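PDB 1L6R: phosphoglycolate phosphatase from Thermoplasma acidophilum, which catalyses the magnesium-dependent hydrolysis of 2-phosphoglycolate to glycolate and phosphate, and less efficiently releases phosphate from inorganic pyrophosphate. Local coordinates for residues A9-N15 with I175-D181. The protein carries 1 engineered substitution. Residues are numbered along the deposited sequence; the frame is centred on the assembly and turned at random.
Engineered in segment 9-15: Asn15 (natural residue Thr). With CA (calcium ion), chain C; CA (calcium ion), chain D.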
ATOM      1  N   ALA A   9       8.841 -13.490  -3.583  1.00 12.58           N
ATOM      2  CA  ALA A   9       9.451 -12.514  -2.681  1.00 11.97           C
ATOM      3  C   ALA A   9       9.130 -13.018  -1.280  1.00 11.57           C
ATOM      4  O   ALA A   9       7.962 -13.163  -0.911  1.00 11.99           O
ATOM      5  CB  ALA A   9       8.862 -11.129  -2.916  1.00 12.99           C
ATOM      6  N   ILE A  10      10.175 -13.272  -0.502  1.00 11.19           N
ATOM      7  CA  ILE A  10      10.023 -13.854   0.822  1.00 11.55           C
ATOM      8  C   ILE A  10      10.557 -13.026   1.983  1.00 11.39           C
ATOM      9  O   ILE A  10      11.672 -12.507   1.921  1.00 12.09           O
ATOM     10  CB  ILE A  10      10.745 -15.225   0.861  1.00 12.79           C
ATOM     11  CG1 ILE A  10      10.318 -16.082  -0.336  1.00 13.76           C
ATOM     12  CG2 ILE A  10      10.458 -15.939   2.171  1.00 12.38           C
ATOM     13  CD1 ILE A  10      11.079 -17.392  -0.455  1.00 14.32           C
ATOM     14  N   ASP A  11       9.745 -12.938   3.039  1.00 11.20           N
ATOM     15  CA  ASP A  11      10.080 -12.241   4.285  1.00 10.81           C
ATOM     16  C   ASP A  11      11.078 -13.143   5.019  1.00 10.97           C
ATOM     17  O   ASP A  11      10.727 -14.231   5.492  1.00 12.45           O
ATOM     18  CB  ASP A  11       8.787 -12.069   5.083  1.00 11.21           C
ATOM     19  CG  ASP A  11       9.011 -11.635   6.502  1.00 13.11           C
ATOM     20  OD1 ASP A  11      10.121 -11.201   6.871  1.00 14.52           O
ATOM     21  OD2 ASP A  11       8.024 -11.741   7.250  1.00 13.55           O
ATOM     22  N   VAL A  12      12.321 -12.691   5.109  1.00 11.17           N
ATOM     23  CA  VAL A  12      13.374 -13.480   5.740  1.00 11.95           C
ATOM     24  C   VAL A  12      13.120 -13.841   7.196  1.00 12.66           C
ATOM     25  O   VAL A  12      13.070 -15.019   7.565  1.00 13.43           O
ATOM     26  CB  VAL A  12      14.736 -12.733   5.673  1.00 11.95           C
ATOM     27  CG1 VAL A  12      15.797 -13.464   6.493  1.00 12.90           C
ATOM     28  CG2 VAL A  12      15.193 -12.615   4.224  1.00 13.59           C
ATOM     29  N   ASP A  13      12.932 -12.827   8.021  0.58 12.91           N
ATOM     30  CA  ASP A  13      12.738 -13.063   9.438  0.50 13.08           C
ATOM     31  C   ASP A  13      11.414 -13.707   9.788  0.46 12.06           C
ATOM     32  O   ASP A  13      11.321 -14.472  10.749  0.26 13.01           O
ATOM     33  CB  ASP A  13      12.935 -11.751  10.163  0.36 13.96           C
ATOM     34  CG  ASP A  13      14.189 -11.059   9.704  0.62 14.10           C
ATOM     35  OD1 ASP A  13      14.116 -10.182   8.815  0.73 14.32           O
ATOM     36  OD2 ASP A  13      15.267 -11.429  10.208  0.48 14.46           O
ATOM     37  N   GLY A  14      10.390 -13.411   9.000  1.00 11.53           N
ATOM     38  CA  GLY A  14       9.097 -13.997   9.257  1.00 11.28           C
ATOM     39  C   GLY A  14       8.895 -15.424   8.795  1.00 11.55           C
ATOM     40  O   GLY A  14       8.142 -16.156   9.429  1.00 13.19           O
ATOM     41  N   ASN A  15       9.599 -15.841   7.747  1.00 11.04           N
ATOM     42  CA  ASN A  15       9.363 -17.158   7.154  1.00 10.87           C
ATOM     43  C   ASN A  15      10.532 -18.095   6.937  1.00 11.90           C
ATOM     44  O   ASN A  15      10.312 -19.258   6.617  1.00 11.49           O
ATOM     45  CB  ASN A  15       8.686 -16.952   5.801  1.00 10.69           C
ATOM     46  CG  ASN A  15       7.349 -16.269   5.923  1.00 12.10           C
ATOM     47  OD1 ASN A  15       6.325 -16.914   6.184  1.00 14.84           O
ATOM     48  ND2 ASN A  15       7.344 -14.949   5.765  1.00 13.23           N
ATOM     49  N   ILE A 175       5.469 -14.360   0.193  1.00 11.37           N
ATOM     50  CA  ILE A 175       5.369 -15.199   1.381  1.00 12.11           C
ATOM     51  C   ILE A 175       5.704 -14.303   2.572  1.00 11.36           C
ATOM     52  O   ILE A 175       6.781 -13.681   2.615  1.00 12.41           O
ATOM     53  CB  ILE A 175       6.345 -16.398   1.304  1.00 12.49           C
ATOM     54  CG1 ILE A 175       6.036 -17.221   0.048  1.00 13.58           C
ATOM     55  CG2 ILE A 175       6.227 -17.254   2.560  1.00 13.85           C
ATOM     56  CD1 ILE A 175       6.963 -18.399  -0.165  1.00 13.75           C
ATOM     57  N   GLY A 176       4.761 -14.227   3.513  1.00 10.33           N
ATOM     58  CA  GLY A 176       4.895 -13.389   4.698  1.00 11.81           C
ATOM     59  C   GLY A 176       4.192 -14.050   5.862  1.00 11.72           C
ATOM     60  O   GLY A 176       3.680 -15.168   5.714  1.00 12.60           O
ATOM     61  N   ASP A 177       4.111 -13.365   7.002  1.00 11.60           N
ATOM     62  CA  ASP A 177       3.499 -13.979   8.174  1.00 10.96           C
ATOM     63  C   ASP A 177       2.711 -13.081   9.111  1.00 11.45           C
ATOM     64  O   ASP A 177       1.978 -13.587   9.955  1.00 11.97           O
ATOM     65  CB  ASP A 177       4.598 -14.674   9.005  1.00 10.63           C
ATOM     66  CG  ASP A 177       5.538 -13.682   9.687  1.00 11.94           C
ATOM     67  OD1 ASP A 177       5.696 -12.571   9.177  1.00 11.96           O
ATOM     68  OD2 ASP A 177       6.132 -14.003  10.733  1.00 12.60           O
ATOM     69  N   SER A 178       2.832 -11.766   8.976  1.00 12.75           N
ATOM     70  CA  SER A 178       2.178 -10.880   9.930  1.00 12.59           C
ATOM     71  C   SER A 178       1.821  -9.520   9.356  1.00 12.43           C
ATOM     72  O   SER A 178       1.944  -9.288   8.156  1.00 12.79           O
ATOM     73  CB  SER A 178       3.093 -10.704  11.149  1.00 14.39           C
ATOM     74  OG  SER A 178       4.333 -10.153  10.748  1.00 16.64           O
ATOM     75  N   ASN A 179       1.390  -8.612  10.227  1.00 11.96           N
ATOM     76  CA  ASN A 179       0.969  -7.294   9.783  1.00 11.94           C
ATOM     77  C   ASN A 179       2.011  -6.514   9.003  1.00 11.08           C
ATOM     78  O   ASN A 179       1.660  -5.804   8.064  1.00 12.44           O
ATOM     79  CB  ASN A 179       0.481  -6.466  10.974  1.00 11.85           C
ATOM     80  CG  ASN A 179       0.097  -5.057  10.575  1.00 13.64           C
ATOM     81  OD1 ASN A 179       0.887  -4.122  10.729  1.00 16.71           O
ATOM     82  ND2 ASN A 179      -1.104  -4.899  10.035  1.00 15.17           N
ATOM     83  N   ASN A 180       3.286  -6.637   9.364  1.00 11.86           N
ATOM     84  CA  ASN A 180       4.302  -5.895   8.634  1.00 12.25           C
ATOM     85  C   ASN A 180       4.492  -6.415   7.199  1.00 12.28           C
ATOM     86  O   ASN A 180       5.312  -5.894   6.444  1.00 14.49           O
ATOM     87  CB  ASN A 180       5.646  -5.841   9.410  1.00 13.19           C
ATOM     88  CG  ASN A 180       6.238  -7.208   9.687  1.00 12.92           C
ATOM     89  OD1 ASN A 180       5.985  -8.152   8.951  1.00 14.02           O
ATOM     90  ND2 ASN A 180       7.051  -7.313  10.740  1.00 12.50           N
ATOM     91  N   ASP A 181       3.710  -7.426   6.818  1.00 12.61           N
ATOM     92  CA  ASP A 181       3.746  -7.958   5.456  1.00 11.55           C
ATOM     93  C   ASP A 181       2.478  -7.614   4.693  1.00 12.06           C
ATOM     94  O   ASP A 181       2.396  -7.850   3.489  1.00 12.90           O
ATOM     95  CB  ASP A 181       3.880  -9.466   5.455  1.00 12.37           C
ATOM     96  CG  ASP A 181       5.036  -9.908   6.256  1.00 12.89           C
ATOM     97  OD1 ASP A 181       6.160  -9.460   5.949  1.00 14.92           O
ATOM     98  OD2 ASP A 181       4.814 -10.686   7.199  1.00 12.87           O
TER
HETATM   99 CA    CA C 901       6.668 -10.403   8.692  1.00 12.71          CA
HETATM  100 CA    CA D 902       7.180 -15.882  11.772  1.00 11.43          CA
HETATM  101  O   HOH W   1       8.937  -9.044   8.374  1.00 16.36           O
HETATM  102  O   HOH W   2       9.698 -16.270  11.852  1.00 13.44           O
HETATM  103  O   HOH W   3       7.729 -10.340  10.949  1.00 16.67           O
HETATM  104  O   HOH W   4       8.104 -14.052  13.261  1.00 16.49           O
HETATM  105  O   HOH W   5       5.986 -17.762  10.761  1.00 14.36           O
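A calcium ion (chain C) draws four side chains together: Asp11 OD2, Asp177 OD1, Asn180 OD1 and Asp181 OD2 each sit 2.4 Å from it, and two waters complete the shell. The metal lets the carboxylates crowd, with Asp11 OD2 only 3.1 Å from Asp177 OD1. The second calcium (chain D) is bound by Asp177 OD2 at 2.4 Å and Gly14 O at 2.5 Å. Asp181 OD2 also accepts from Asp177 N and Ser178 N, while Lys154 forms a salt bridge with Asp181 OD1 and Asn180 ND2 hydrogen-bonds to Tyr140 O. Asp11 OD1 caps helix 12-15, accepting from Gly14 N at 3.1 Å. Parallel strands pair through Ile175 N to Ala9 O (3.0 Å) and Asp11 N to Ile175 O (3.1 Å). Ile10 and Ile175 lie on the same sheet face, Ile175 packing against helix 215-223. Nucleophile Asp11 at one strand end and the loop and 3-10 turn beyond its neighbour, with calcium in sites assigned to magnesium, form part of the catalytic centre of the Rossmann-like HAD fold.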